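Local coordinates for protein alternansucrase (Leuconostoc mesenteroides, PDB 6HVG) that belongs to glycosyl hydrolase family 70 and carries, beside a barrel-type domain and a bound calcium ion, choline-binding-type repeats built largely of short beta hairpins, at residues Q345-K350 with A1396-H1401; T330-I335 with T339-E344; R349-G354 with F360-A365; N289-N294 with Q298-N303; N1355-F1358 with E1364-K1367. All blocks are in the same frame, centred on the assembly; numbering follows the deposited sequence.

How the interactions relate
Three of the five contacts pair the two strands of a beta hairpin: interactions 2, 3 and 4, where paired backbone hydrogen bonds set the register; 2 lies at the surface, 3 and 4 are partly buried. Interaction 5 is the buried one, with all touching residues shielded, and joins a strand to a following loop by one direct backbone bond, a bridging water and aromatic packing. Interaction 1 is a thin surface contact between parts about a thousand residues apart, made by side-chain tips. It shares R349 and K350 with interaction 3, and R349 also touches interaction 2 through Y341 and D343. Interactions 3 and 5 meet where N351 reaches R1366. Interaction 4 stands apart, about 18 Å from interaction 1 between centres.

Interaction 1. Residues Q345-K350 with A1396-H1401; sequences QGHLRK and ANNFYH
The N1398 amide comes to the edge of the H347 imidazole, the two side chains approaching from opposite directions. From CB of N1398, chi1 of -66° swings CG beside its own backbone N, and the amide then reaches across to the ring. CG lies 4.0 Å from H347 CD2. At the tip the two branches part: OD1 is taken by a hydrogen bond from N318 ND2, whereas ND2 lies near the ring plane, 3.4 Å from H347 CD2. Amide and ring planes stand 64° apart. The contact links the loop between strands 338-342 and 352-355, within a choline-binding-type repeat, to the C-terminal hairpin of strands 1390-1393 and 1399-1402, so that chain regions far apart in sequence lie together. Other groups help to position H347: D343 OD1 takes its backbone N-H, Q345 CB lies over one ring face, 3.9 Å above its centre, and F320 meets the ring nearly at right angles. Beside this pair, Y1400 OH lies over one face of the R349 guanidinium, 3.7 Å from NH2. R349 reaches that place with a chain bent at chi2 and chi3, while F1369 packs against the Y1400 ring.

Interaction 2. Residues T330-I335 with T339-E344; sequences TGLQTI and TYYLDE
Q333 and Y340 form the central hydrogen-bonded pair of an antiparallel beta hairpin, strands 333-335 and 338-342, in a choline-binding-type repeat. Both of their backbone bonds are nearly straight: Q333 N to Y340 O is 3.0 Å at 178°, and Y340 N to Q333 O is 2.9 Å. Packing is close on the face carrying Q333, Y340 and L342. There Q333 CG lies 3.8 Å from L342 CD1, the side chains crossing at about a right angle, and L342 is buried. One residue beyond the last bridged pair, I335 CG1 comes 3.5 Å from Y340 CE2, helped by chi1 of 74°, which puts CG1 between the backbone N and the carbonyl carbon. On the opposite face, L332 CD1 reaches Y341 CB at 4.0 Å, and F363 of the next hairpin packs on both residues. The solvent side is the T334 end, where exposed T334 shares a hydroxyl-hydroxyl hydrogen bond with T339. At G331, where positive phi suits glycine, L342 N still donates to G331 O, but the bond from G331 N to L342 O is weak and bent. Nearby, the folded Q333 side chain turns back toward the loop before its strand, and NE2 donates to T330 O at 3.0 Å.

Interaction 3. Residues R349-G354 with F360-A365; sequences RKNYAG and FMYFDA
N351 and Y362 both hold CG opposite their backbone N, with chi1 of -167° and 167°, and these torsions swing the amide and the phenol together. Y362 OH donates to N351 OD1 at 2.5 Å, the amide oxygen lying at the ring edge in its plane while the amide plane itself stands 85° to the ring. N351 also has left-handed backbone angles: N351 and Y352 together face F363, a G1 beta bulge at the start of the hairpin pairing. N351 N sends a weak bond to D364 O. Beyond the bulge the register is regular antiparallel. F363 N donates to Y352 O at 2.7 Å, and Y352 N answers to F363 O. One pair further on, G354 N reaches M361 O at 3.0 Å and M361 N returns to G354 O. Between these hydrogen-bonded pairs A353 faces Y362, and A353 CB packs 3.8 Å from F360 CZ. On the face of Y352 and F363, M361 CG lies over the F363 ring, 3.7 Å above its plane. The amide of N351 has a second partner, R1366 O, which receives a bond from ND2. Strand 360-363 lies between strands 352-355 and 370-371, while A353 makes backbone bonds to F1369 and T1371 of strand 1368-1371, and Y1357 of strand 1354-1357 packs against A353 and F360.

Interaction 4. Residues N289-N294 with Q298-N303; sequences NTEIIN and QGRDAN
E291 and R300 make the one salt bridge between these strands, OE2 to NH1 at 3.1 Å. The bond is bent, 138° at the hydrogen, and the carboxylate and guanidinium planes stand almost perpendicular, so one oxygen meets one nitrogen instead of two meeting two. R300 bends at chi2 and chi3 (70° and 58°), which folds its guanidinium back toward E291, a residue diagonal to it on the same face of the sheet. Beneath the charges, backbone pairs fix the register. N289 N donates to R300 O at 2.7 Å and R300 N to N289 O at 2.6 Å; Q298 N gives E291 O a bond of 2.8 Å, and E291 N returns a longer one to Q298 O. Between these pairs T290 opposes G299 in the non-hydrogen-bonded position, with T290 CG2 3.9 Å from G299 CA. Further out, R276 NE forms a second salt bridge to E291 OE2, so two arginines share that oxygen and probably stabilise its negative charge. F269 packs against N289, E291 and R300, while V315 N holds N289 OD1. Hairpin 286-293/296-300 forms one side of a four-stranded antiparallel sheet, with strand 296-300 outermost and F269's strand 268-270 at the other edge, consistent with choline-binding-type repeats.

Interaction 5. Residues N1355-F1358 with E1364-K1367; sequences NYYF and ELRK
The Y1356 ring meets the E1364 carboxylate obliquely, CD2 lying 3.7 Å from OE1, while its hydroxyl bonds to R1352 O. Y1357 contributes the direct backbone link: L1365 N donates to Y1357 O at 3.0 Å and 166°. A bound water extends this link; it accepts from Y1357 N at 2.8 Å and probably donates to L1365 O, which lies within bonding distance. With CG opposite the backbone N in both residues (chi1 -168° and -178°), the two side chains run side by side, and L1365 CD2 rests over one face of the Y1357 ring, 4.1 Å above its plane and toward the rim. Y1357 OH goes on to T1371 O. F1358 then lays CE1 against E1364 CB at 3.6 Å. E1364 OE2 receives R1366 NE in a salt bridge of 3.2 Å, and R1366 makes a cation-pi contact with W1323. A single backbone bridge, F1358 with E1364, helps tie hairpin 1342-1345/1354-1357 to the link into the next, 1368-1371/1377-1380, consistent with successive cell-wall-binding repeats.

Interaction 1. Residues Q345-K350 with A1396-H1401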
# COMPACT_ATOMS: atom_id res chain seq x y z
N GLN A 345 -2.31 47.51 -3.55
CA GLN A 345 -1.86 47.35 -2.17
C GLN A 345 -0.40 47.79 -1.96
O GLN A 345 0.06 47.80 -0.83
CB GLN A 345 -1.99 45.89 -1.73
CG GLN A 345 -3.38 45.31 -1.95
CD GLN A 345 -3.65 44.11 -1.07
OE1 GLN A 345 -3.87 43.00 -1.54
NE2 GLN A 345 -3.62 44.34 0.24
N GLY A 346 0.32 48.13 -3.04
CA GLY A 346 1.74 48.48 -2.98
C GLY A 346 2.69 47.29 -3.11
O GLY A 346 3.91 47.47 -2.95
N HIS A 347 2.15 46.11 -3.41
CA HIS A 347 2.98 44.91 -3.60
C HIS A 347 3.73 44.95 -4.93
O HIS A 347 3.16 45.21 -5.97
CB HIS A 347 2.16 43.60 -3.51
CG HIS A 347 1.43 43.42 -2.20
ND1 HIS A 347 1.71 44.19 -1.09
CD2 HIS A 347 0.45 42.56 -1.82
CE1 HIS A 347 0.94 43.81 -0.08
NE2 HIS A 347 0.16 42.83 -0.50
N LEU A 348 5.04 44.67 -4.88
CA LEU A 348 5.86 44.53 -6.07
C LEU A 348 5.48 43.23 -6.77
O LEU A 348 5.44 42.17 -6.14
CB LEU A 348 7.34 44.51 -5.68
CG LEU A 348 8.34 44.28 -6.80
CD1 LEU A 348 8.34 45.45 -7.76
CD2 LEU A 348 9.74 44.04 -6.24
N ARG A 349 5.20 43.32 -8.06
CA ARG A 349 4.73 42.16 -8.83
C ARG A 349 5.86 41.60 -9.69
O ARG A 349 6.39 42.27 -10.59
CB ARG A 349 3.54 42.54 -9.70
CG ARG A 349 2.47 43.30 -8.95
CD ARG A 349 2.00 42.49 -7.75
NE ARG A 349 1.55 41.17 -8.17
CZ ARG A 349 0.28 40.78 -8.32
NH1 ARG A 349 -0.72 41.60 -8.06
NH2 ARG A 349 0.01 39.55 -8.73
N LYS A 350 6.24 40.37 -9.39
CA LYS A 350 7.27 39.69 -10.11
C LYS A 350 6.65 38.58 -10.93
O LYS A 350 5.60 38.07 -10.58
CB LYS A 350 8.28 39.11 -9.11
CG LYS A 350 8.91 40.14 -8.17
CD LYS A 350 10.01 39.50 -7.34
CE LYS A 350 10.51 40.43 -6.26
NZ LYS A 350 11.26 39.66 -5.24
N ALA A 1396 3.17 34.92 0.20
CA ALA A 1396 3.00 36.05 1.11
C ALA A 1396 1.61 36.11 1.70
O ALA A 1396 1.28 37.08 2.38
CB ALA A 1396 3.32 37.37 0.42
N ASN A 1397 0.80 35.09 1.44
CA ASN A 1397 -0.57 35.00 1.99
C ASN A 1397 -1.61 35.82 1.21
O ASN A 1397 -2.68 36.11 1.73
CB ASN A 1397 -0.59 35.36 3.50
CG ASN A 1397 -1.72 34.66 4.24
OD1 ASN A 1397 -1.93 33.45 4.07
ND2 ASN A 1397 -2.46 35.41 5.05
N ASN A 1398 -1.29 36.17 -0.04
CA ASN A 1398 -2.26 36.81 -0.93
C ASN A 1398 -3.15 35.75 -1.58
O ASN A 1398 -2.67 34.70 -2.03
CB ASN A 1398 -1.55 37.62 -2.02
CG ASN A 1398 -0.81 38.81 -1.46
OD1 ASN A 1398 0.40 38.77 -1.33
ND2 ASN A 1398 -1.54 39.86 -1.10
N PHE A 1399 -4.45 36.01 -1.58
CA PHE A 1399 -5.39 35.06 -2.17
C PHE A 1399 -6.02 35.67 -3.41
O PHE A 1399 -6.29 36.86 -3.46
CB PHE A 1399 -6.43 34.61 -1.12
CG PHE A 1399 -5.97 33.43 -0.30
CD1 PHE A 1399 -6.34 32.12 -0.65
CD2 PHE A 1399 -5.12 33.60 0.78
CE1 PHE A 1399 -5.90 31.02 0.08
CE2 PHE A 1399 -4.66 32.50 1.51
CZ PHE A 1399 -5.05 31.21 1.16
N TYR A 1400 -6.19 34.86 -4.45
CA TYR A 1400 -6.89 35.29 -5.67
C TYR A 1400 -7.88 34.21 -6.10
O TYR A 1400 -7.75 33.04 -5.71
CB TYR A 1400 -5.91 35.56 -6.80
CG TYR A 1400 -4.67 36.35 -6.42
CD1 TYR A 1400 -4.61 37.75 -6.58
CD2 TYR A 1400 -3.53 35.71 -5.93
CE1 TYR A 1400 -3.46 38.46 -6.28
CE2 TYR A 1400 -2.39 36.42 -5.61
CZ TYR A 1400 -2.35 37.79 -5.77
OH TYR A 1400 -1.19 38.47 -5.45
N HIS A 1401 -8.88 34.62 -6.87
CA HIS A 1401 -9.86 33.69 -7.41
C HIS A 1401 -9.90 33.83 -8.92
O HIS A 1401 -9.86 34.94 -9.45
CB HIS A 1401 -11.27 33.91 -6.84
CG HIS A 1401 -12.33 33.09 -7.52
ND1 HIS A 1401 -13.21 33.61 -8.44
CD2 HIS A 1401 -12.61 31.77 -7.43
CE1 HIS A 1401 -14.01 32.65 -8.87
NE2 HIS A 1401 -13.66 31.52 -8.27

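Interaction 2. Residues T330-I335 with T339-E344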
# COMPACT_ATOMS: atom_id res chain seq x y z
N THR A 330 2.78 53.36 -5.15
CA THR A 330 1.78 52.55 -5.84
C THR A 330 1.99 52.67 -7.35
O THR A 330 2.62 53.60 -7.85
CB THR A 330 0.34 53.01 -5.51
OG1 THR A 330 -0.58 52.24 -6.28
CG2 THR A 330 0.10 54.50 -5.84
N GLY A 331 1.46 51.72 -8.08
CA GLY A 331 1.38 51.83 -9.52
C GLY A 331 2.71 51.63 -10.23
O GLY A 331 3.67 51.10 -9.67
N LEU A 332 2.76 52.11 -11.46
CA LEU A 332 3.94 51.98 -12.29
C LEU A 332 4.99 53.00 -11.86
O LEU A 332 4.70 54.20 -11.83
CB LEU A 332 3.54 52.22 -13.75
CG LEU A 332 4.22 51.42 -14.85
CD1 LEU A 332 3.83 49.95 -14.78
CD2 LEU A 332 3.83 51.99 -16.21
N GLN A 333 6.19 52.53 -11.52
CA GLN A 333 7.28 53.39 -11.06
C GLN A 333 8.63 53.11 -11.71
O GLN A 333 9.07 51.98 -11.77
CB GLN A 333 7.47 53.26 -9.55
CG GLN A 333 6.29 53.72 -8.72
CD GLN A 333 6.03 55.20 -8.83
OE1 GLN A 333 6.95 56.02 -8.93
NE2 GLN A 333 4.75 55.56 -8.81
N THR A 334 9.31 54.16 -12.15
CA THR A 334 10.62 54.06 -12.75
C THR A 334 11.62 54.52 -11.72
O THR A 334 11.64 55.69 -11.38
CB THR A 334 10.76 54.95 -14.01
OG1 THR A 334 9.83 54.51 -15.00
CG2 THR A 334 12.18 54.89 -14.57
N ILE A 335 12.46 53.62 -11.22
CA ILE A 335 13.54 54.02 -10.31
C ILE A 335 14.87 53.41 -10.75
O ILE A 335 14.92 52.27 -11.22
CB ILE A 335 13.20 53.68 -8.83
CG1 ILE A 335 13.32 52.20 -8.58
CG2 ILE A 335 11.78 54.11 -8.47
CD1 ILE A 335 12.97 51.83 -7.17
N THR A 339 11.95 50.03 -14.52
CA THR A 339 10.52 50.19 -14.29
C THR A 339 9.93 48.96 -13.61
O THR A 339 10.12 47.83 -14.04
CB THR A 339 9.78 50.48 -15.61
OG1 THR A 339 10.39 51.62 -16.23
CG2 THR A 339 8.31 50.78 -15.37
N TYR A 340 9.23 49.21 -12.51
CA TYR A 340 8.62 48.19 -11.70
C TYR A 340 7.13 48.47 -11.63
O TYR A 340 6.72 49.62 -11.78
CB TYR A 340 9.22 48.27 -10.29
CG TYR A 340 10.72 48.12 -10.24
CD1 TYR A 340 11.30 46.86 -10.16
CD2 TYR A 340 11.54 49.22 -10.24
CE1 TYR A 340 12.67 46.71 -10.10
CE2 TYR A 340 12.92 49.10 -10.16
CZ TYR A 340 13.48 47.84 -10.08
OH TYR A 340 14.83 47.68 -10.04
N TYR A 341 6.33 47.42 -11.41
CA TYR A 341 4.91 47.58 -11.28
C TYR A 341 4.47 47.23 -9.88
O TYR A 341 4.64 46.11 -9.45
CB TYR A 341 4.16 46.75 -12.32
CG TYR A 341 2.68 46.61 -12.02
CD1 TYR A 341 1.86 47.72 -11.94
CD2 TYR A 341 2.11 45.36 -11.80
CE1 TYR A 341 0.52 47.60 -11.68
CE2 TYR A 341 0.78 45.21 -11.52
CZ TYR A 341 -0.03 46.34 -11.46
OH TYR A 341 -1.37 46.17 -11.18
N LEU A 342 3.86 48.18 -9.18
CA LEU A 342 3.33 47.93 -7.85
C LEU A 342 1.82 47.95 -7.94
O LEU A 342 1.23 48.82 -8.56
CB LEU A 342 3.81 49.01 -6.87
CG LEU A 342 5.34 49.25 -6.86
CD1 LEU A 342 5.70 50.66 -6.49
CD2 LEU A 342 6.07 48.32 -5.91
N ASP A 343 1.17 46.98 -7.32
CA ASP A 343 -0.29 46.90 -7.39
C ASP A 343 -0.95 47.86 -6.41
O ASP A 343 -0.26 48.63 -5.73
CB ASP A 343 -0.79 45.45 -7.20
CG ASP A 343 -0.66 44.96 -5.78
OD1 ASP A 343 -0.32 45.74 -4.88
OD2 ASP A 343 -0.95 43.77 -5.58
N GLU A 344 -2.28 47.82 -6.36
CA GLU A 344 -3.10 48.72 -5.52
C GLU A 344 -2.68 48.69 -4.04
O GLU A 344 -2.66 49.74 -3.37
CB GLU A 344 -4.61 48.38 -5.64
CG GLU A 344 -5.03 47.73 -6.95
CD GLU A 344 -4.64 46.25 -7.03
OE1 GLU A 344 -4.46 45.58 -5.98
OE2 GLU A 344 -4.50 45.75 -8.16

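Interaction 3. Residues R349-G354 with F360-A365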
# COMPACT_ATOMS: atom_id res chain seq x y z
N ARG A 349 5.20 43.32 -8.06
CA ARG A 349 4.73 42.16 -8.83
C ARG A 349 5.86 41.60 -9.69
O ARG A 349 6.39 42.27 -10.59
CB ARG A 349 3.54 42.54 -9.70
CG ARG A 349 2.47 43.30 -8.95
CD ARG A 349 2.00 42.49 -7.75
NE ARG A 349 1.55 41.17 -8.17
CZ ARG A 349 0.28 40.78 -8.32
NH1 ARG A 349 -0.72 41.60 -8.06
NH2 ARG A 349 0.01 39.55 -8.73
N LYS A 350 6.24 40.37 -9.39
CA LYS A 350 7.27 39.69 -10.11
C LYS A 350 6.65 38.58 -10.93
O LYS A 350 5.60 38.07 -10.58
CB LYS A 350 8.28 39.11 -9.11
CG LYS A 350 8.91 40.14 -8.17
CD LYS A 350 10.01 39.50 -7.34
CE LYS A 350 10.51 40.43 -6.26
NZ LYS A 350 11.26 39.66 -5.24
N ASN A 351 7.32 38.23 -12.01
CA ASN A 351 6.83 37.28 -13.02
C ASN A 351 5.42 37.64 -13.48
O ASN A 351 4.53 36.81 -13.50
CB ASN A 351 6.91 35.85 -12.52
CG ASN A 351 6.71 34.83 -13.64
OD1 ASN A 351 7.19 35.01 -14.79
ND2 ASN A 351 6.03 33.74 -13.31
N TYR A 352 5.27 38.90 -13.88
CA TYR A 352 3.97 39.48 -14.22
C TYR A 352 4.07 40.10 -15.62
O TYR A 352 4.90 40.97 -15.86
CB TYR A 352 3.61 40.57 -13.19
CG TYR A 352 2.19 41.07 -13.22
CD1 TYR A 352 1.78 42.03 -14.15
CD2 TYR A 352 1.26 40.65 -12.29
CE1 TYR A 352 0.46 42.51 -14.18
CE2 TYR A 352 -0.05 41.13 -12.30
CZ TYR A 352 -0.44 42.07 -13.25
OH TYR A 352 -1.74 42.56 -13.27
N ALA A 353 3.21 39.64 -16.52
CA ALA A 353 3.14 40.20 -17.86
C ALA A 353 1.95 41.12 -17.99
O ALA A 353 0.89 40.83 -17.49
CB ALA A 353 3.02 39.07 -18.87
N GLY A 354 2.13 42.25 -18.66
CA GLY A 354 0.99 43.10 -19.00
C GLY A 354 1.30 44.35 -19.80
O GLY A 354 2.44 44.76 -19.90
N PHE A 360 3.42 46.30 -24.43
CA PHE A 360 3.68 45.14 -23.59
C PHE A 360 4.89 45.38 -22.69
O PHE A 360 5.78 46.13 -23.07
CB PHE A 360 3.91 43.90 -24.46
CG PHE A 360 4.13 42.64 -23.68
CD1 PHE A 360 3.07 41.82 -23.31
CD2 PHE A 360 5.40 42.27 -23.28
CE1 PHE A 360 3.28 40.66 -22.57
CE2 PHE A 360 5.62 41.12 -22.54
CZ PHE A 360 4.55 40.32 -22.17
N MET A 361 4.88 44.79 -21.49
CA MET A 361 6.03 44.77 -20.59
C MET A 361 5.96 43.59 -19.62
O MET A 361 4.94 43.39 -18.96
CB MET A 361 6.10 46.07 -19.80
CG MET A 361 7.34 46.18 -18.91
SD MET A 361 7.75 47.85 -18.34
CE MET A 361 7.68 48.82 -19.84
N TYR A 362 7.02 42.79 -19.57
CA TYR A 362 7.10 41.65 -18.66
C TYR A 362 7.98 42.00 -17.48
O TYR A 362 9.12 42.43 -17.66
CB TYR A 362 7.66 40.40 -19.36
CG TYR A 362 8.05 39.31 -18.39
CD1 TYR A 362 7.09 38.59 -17.69
CD2 TYR A 362 9.38 39.00 -18.15
CE1 TYR A 362 7.46 37.59 -16.79
CE2 TYR A 362 9.74 38.01 -17.27
CZ TYR A 362 8.79 37.33 -16.58
OH TYR A 362 9.15 36.34 -15.69
N PHE A 363 7.46 41.82 -16.28
CA PHE A 363 8.20 42.14 -15.06
C PHE A 363 8.93 40.92 -14.46
O PHE A 363 8.33 39.90 -14.13
CB PHE A 363 7.29 42.81 -14.06
CG PHE A 363 6.72 44.09 -14.57
CD1 PHE A 363 7.44 45.25 -14.45
CD2 PHE A 363 5.50 44.12 -15.20
CE1 PHE A 363 6.95 46.44 -14.94
CE2 PHE A 363 4.98 45.30 -15.69
CZ PHE A 363 5.71 46.47 -15.56
N ASP A 364 10.25 41.06 -14.38
CA ASP A 364 11.22 40.03 -14.02
C ASP A 364 10.79 39.15 -12.86
O ASP A 364 10.22 39.65 -11.89
CB ASP A 364 12.52 40.75 -13.63
CG ASP A 364 13.75 39.98 -13.98
OD1 ASP A 364 13.80 38.74 -13.75
OD2 ASP A 364 14.68 40.63 -14.49
N ALA A 365 11.10 37.86 -12.92
CA ALA A 365 10.92 36.96 -11.77
C ALA A 365 11.91 37.27 -10.63
O ALA A 365 11.57 37.11 -9.45
CB ALA A 365 11.06 35.52 -12.21

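Interaction 4. Residues N289-N294 with Q298-N303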
# COMPACT_ATOMS: atom_id res chain seq x y z
N ASN A 289 10.03 44.77 8.53
CA ASN A 289 8.60 44.68 8.65
C ASN A 289 7.98 46.04 8.44
O ASN A 289 8.64 47.08 8.52
CB ASN A 289 8.20 44.13 10.02
CG ASN A 289 6.87 43.41 10.02
OD1 ASN A 289 6.48 42.79 9.02
ND2 ASN A 289 6.15 43.49 11.12
N THR A 290 6.69 46.01 8.15
CA THR A 290 5.92 47.23 7.94
C THR A 290 4.83 47.30 8.97
O THR A 290 4.27 46.29 9.37
CB THR A 290 5.30 47.24 6.54
OG1 THR A 290 4.37 46.14 6.41
CG2 THR A 290 6.39 47.11 5.47
N GLU A 291 4.54 48.50 9.42
CA GLU A 291 3.42 48.71 10.31
C GLU A 291 2.69 49.94 9.83
O GLU A 291 3.22 50.74 9.05
CB GLU A 291 3.91 48.90 11.74
CG GLU A 291 4.52 50.27 12.01
CD GLU A 291 5.21 50.35 13.35
OE1 GLU A 291 4.67 49.75 14.31
OE2 GLU A 291 6.28 51.00 13.44
N ILE A 292 1.47 50.08 10.33
CA ILE A 292 0.64 51.21 9.93
C ILE A 292 0.75 52.30 11.00
O ILE A 292 0.28 52.15 12.12
CB ILE A 292 -0.81 50.80 9.58
CG1 ILE A 292 -1.71 52.04 9.53
CG2 ILE A 292 -1.35 49.75 10.54
CD1 ILE A 292 -2.97 51.85 8.71
N ILE A 293 1.41 53.39 10.64
CA ILE A 293 1.55 54.55 11.51
C ILE A 293 0.58 55.60 11.00
O ILE A 293 0.55 55.88 9.80
CB ILE A 293 2.99 55.11 11.46
CG1 ILE A 293 3.99 54.08 12.00
CG2 ILE A 293 3.07 56.43 12.21
CD1 ILE A 293 3.56 53.44 13.31
N ASN A 294 -0.19 56.18 11.91
CA ASN A 294 -1.33 57.01 11.55
C ASN A 294 -2.20 56.17 10.60
O ASN A 294 -2.62 55.05 10.97
CB ASN A 294 -0.87 58.35 10.97
CG ASN A 294 0.01 59.14 11.95
OD1 ASN A 294 -0.04 58.94 13.16
ND2 ASN A 294 0.81 60.04 11.41
N GLN A 298 4.17 52.00 6.76
CA GLN A 298 5.56 52.43 6.88
C GLN A 298 6.38 51.17 6.85
O GLN A 298 5.89 50.10 7.20
CB GLN A 298 5.85 53.14 8.20
CG GLN A 298 5.69 54.66 8.20
CD GLN A 298 5.77 55.28 9.59
OE1 GLN A 298 5.06 56.25 9.88
NE2 GLN A 298 6.63 54.73 10.45
N GLY A 299 7.65 51.31 6.48
CA GLY A 299 8.57 50.17 6.44
C GLY A 299 9.69 50.34 7.44
O GLY A 299 10.24 51.42 7.62
N ARG A 300 10.02 49.23 8.09
CA ARG A 300 11.07 49.18 9.08
C ARG A 300 12.05 48.10 8.65
O ARG A 300 11.63 46.99 8.33
CB ARG A 300 10.45 48.79 10.42
CG ARG A 300 11.28 49.16 11.65
CD ARG A 300 11.33 50.65 11.90
NE ARG A 300 10.03 51.25 12.08
CZ ARG A 300 9.84 52.49 12.53
NH1 ARG A 300 8.60 52.95 12.65
NH2 ARG A 300 10.87 53.27 12.86
N ASP A 301 13.34 48.42 8.65
CA ASP A 301 14.34 47.44 8.21
C ASP A 301 14.79 46.50 9.35
O ASP A 301 14.20 46.49 10.44
CB ASP A 301 15.52 48.11 7.46
CG ASP A 301 16.46 48.86 8.36
OD1 ASP A 301 16.70 48.41 9.50
OD2 ASP A 301 17.01 49.90 7.90
N ALA A 302 15.80 45.68 9.07
CA ALA A 302 16.30 44.70 10.03
C ALA A 302 17.03 45.38 11.22
O ALA A 302 17.05 44.84 12.33
CB ALA A 302 17.23 43.71 9.34
N ASN A 303 17.61 46.54 10.98
CA ASN A 303 18.29 47.30 12.04
C ASN A 303 17.37 48.15 12.93
O ASN A 303 17.84 48.76 13.90
CB ASN A 303 19.36 48.20 11.42
CG ASN A 303 20.50 47.42 10.77
OD1 ASN A 303 20.73 46.26 11.09
ND2 ASN A 303 21.21 48.07 9.86

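Interaction 5. Residues N1355-F1358 with E1364-K1367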
# COMPACT_ATOMS: atom_id res chain seq x y z
N ASN A 1355 -4.74 26.79 -22.75
CA ASN A 1355 -4.52 28.19 -23.10
C ASN A 1355 -3.22 28.70 -22.52
O ASN A 1355 -3.01 28.67 -21.32
CB ASN A 1355 -5.67 29.08 -22.62
CG ASN A 1355 -6.92 28.91 -23.46
OD1 ASN A 1355 -6.87 28.47 -24.61
ND2 ASN A 1355 -8.07 29.23 -22.88
N TYR A 1356 -2.37 29.20 -23.41
CA TYR A 1356 -1.04 29.67 -23.04
C TYR A 1356 -0.89 31.16 -23.29
O TYR A 1356 -1.67 31.73 -24.03
CB TYR A 1356 -0.02 28.90 -23.84
CG TYR A 1356 0.07 27.45 -23.46
CD1 TYR A 1356 -0.82 26.50 -23.97
CD2 TYR A 1356 1.03 27.02 -22.56
CE1 TYR A 1356 -0.72 25.16 -23.62
CE2 TYR A 1356 1.13 25.69 -22.18
CZ TYR A 1356 0.27 24.77 -22.73
OH TYR A 1356 0.39 23.48 -22.36
N TYR A 1357 0.09 31.77 -22.63
CA TYR A 1357 0.41 33.18 -22.82
C TYR A 1357 1.84 33.33 -23.39
O TYR A 1357 2.81 33.18 -22.66
CB TYR A 1357 0.31 33.87 -21.47
CG TYR A 1357 0.32 35.38 -21.48
CD1 TYR A 1357 1.48 36.08 -21.74
CD2 TYR A 1357 -0.81 36.11 -21.14
CE1 TYR A 1357 1.49 37.48 -21.71
CE2 TYR A 1357 -0.79 37.50 -21.08
CZ TYR A 1357 0.34 38.18 -21.38
OH TYR A 1357 0.33 39.55 -21.32
N PHE A 1358 1.96 33.59 -24.68
CA PHE A 1358 3.29 33.78 -25.29
C PHE A 1358 3.64 35.25 -25.47
O PHE A 1358 2.81 36.03 -25.91
CB PHE A 1358 3.40 33.07 -26.63
CG PHE A 1358 3.14 31.61 -26.54
CD1 PHE A 1358 4.09 30.80 -25.95
CD2 PHE A 1358 1.97 31.05 -27.00
CE1 PHE A 1358 3.90 29.43 -25.83
CE2 PHE A 1358 1.76 29.68 -26.88
CZ PHE A 1358 2.72 28.87 -26.29
N GLU A 1364 6.99 31.52 -23.14
CA GLU A 1364 5.75 31.14 -22.46
C GLU A 1364 5.80 31.62 -21.01
O GLU A 1364 6.82 31.45 -20.32
CB GLU A 1364 5.54 29.61 -22.64
CG GLU A 1364 4.94 28.80 -21.51
CD GLU A 1364 4.82 27.33 -21.89
OE1 GLU A 1364 4.70 27.02 -23.10
OE2 GLU A 1364 4.82 26.46 -20.99
N LEU A 1365 4.72 32.27 -20.57
CA LEU A 1365 4.59 32.72 -19.17
C LEU A 1365 4.20 31.53 -18.31
O LEU A 1365 3.35 30.73 -18.71
CB LEU A 1365 3.54 33.82 -19.04
CG LEU A 1365 3.30 34.45 -17.66
CD1 LEU A 1365 4.50 35.25 -17.19
CD2 LEU A 1365 2.08 35.35 -17.70
N ARG A 1366 4.87 31.40 -17.17
CA ARG A 1366 4.70 30.25 -16.28
C ARG A 1366 4.68 30.68 -14.82
O ARG A 1366 5.58 31.41 -14.38
CB ARG A 1366 5.86 29.29 -16.46
CG ARG A 1366 5.99 28.68 -17.83
CD ARG A 1366 7.24 27.78 -17.91
NE ARG A 1366 6.80 26.49 -18.43
CZ ARG A 1366 7.26 25.30 -18.04
NH1 ARG A 1366 8.20 25.21 -17.10
NH2 ARG A 1366 6.76 24.19 -18.59
N LYS A 1367 3.67 30.23 -14.07
CA LYS A 1367 3.60 30.47 -12.63
C LYS A 1367 3.44 31.97 -12.38
O LYS A 1367 4.13 32.55 -11.55
CB LYS A 1367 4.83 29.87 -11.92
CG LYS A 1367 4.57 29.44 -10.48
CD LYS A 1367 5.84 29.00 -9.74
CE LYS A 1367 5.51 28.59 -8.30
NZ LYS A 1367 4.64 27.38 -8.26
O HOH W 1 1.81 30.39 -20.96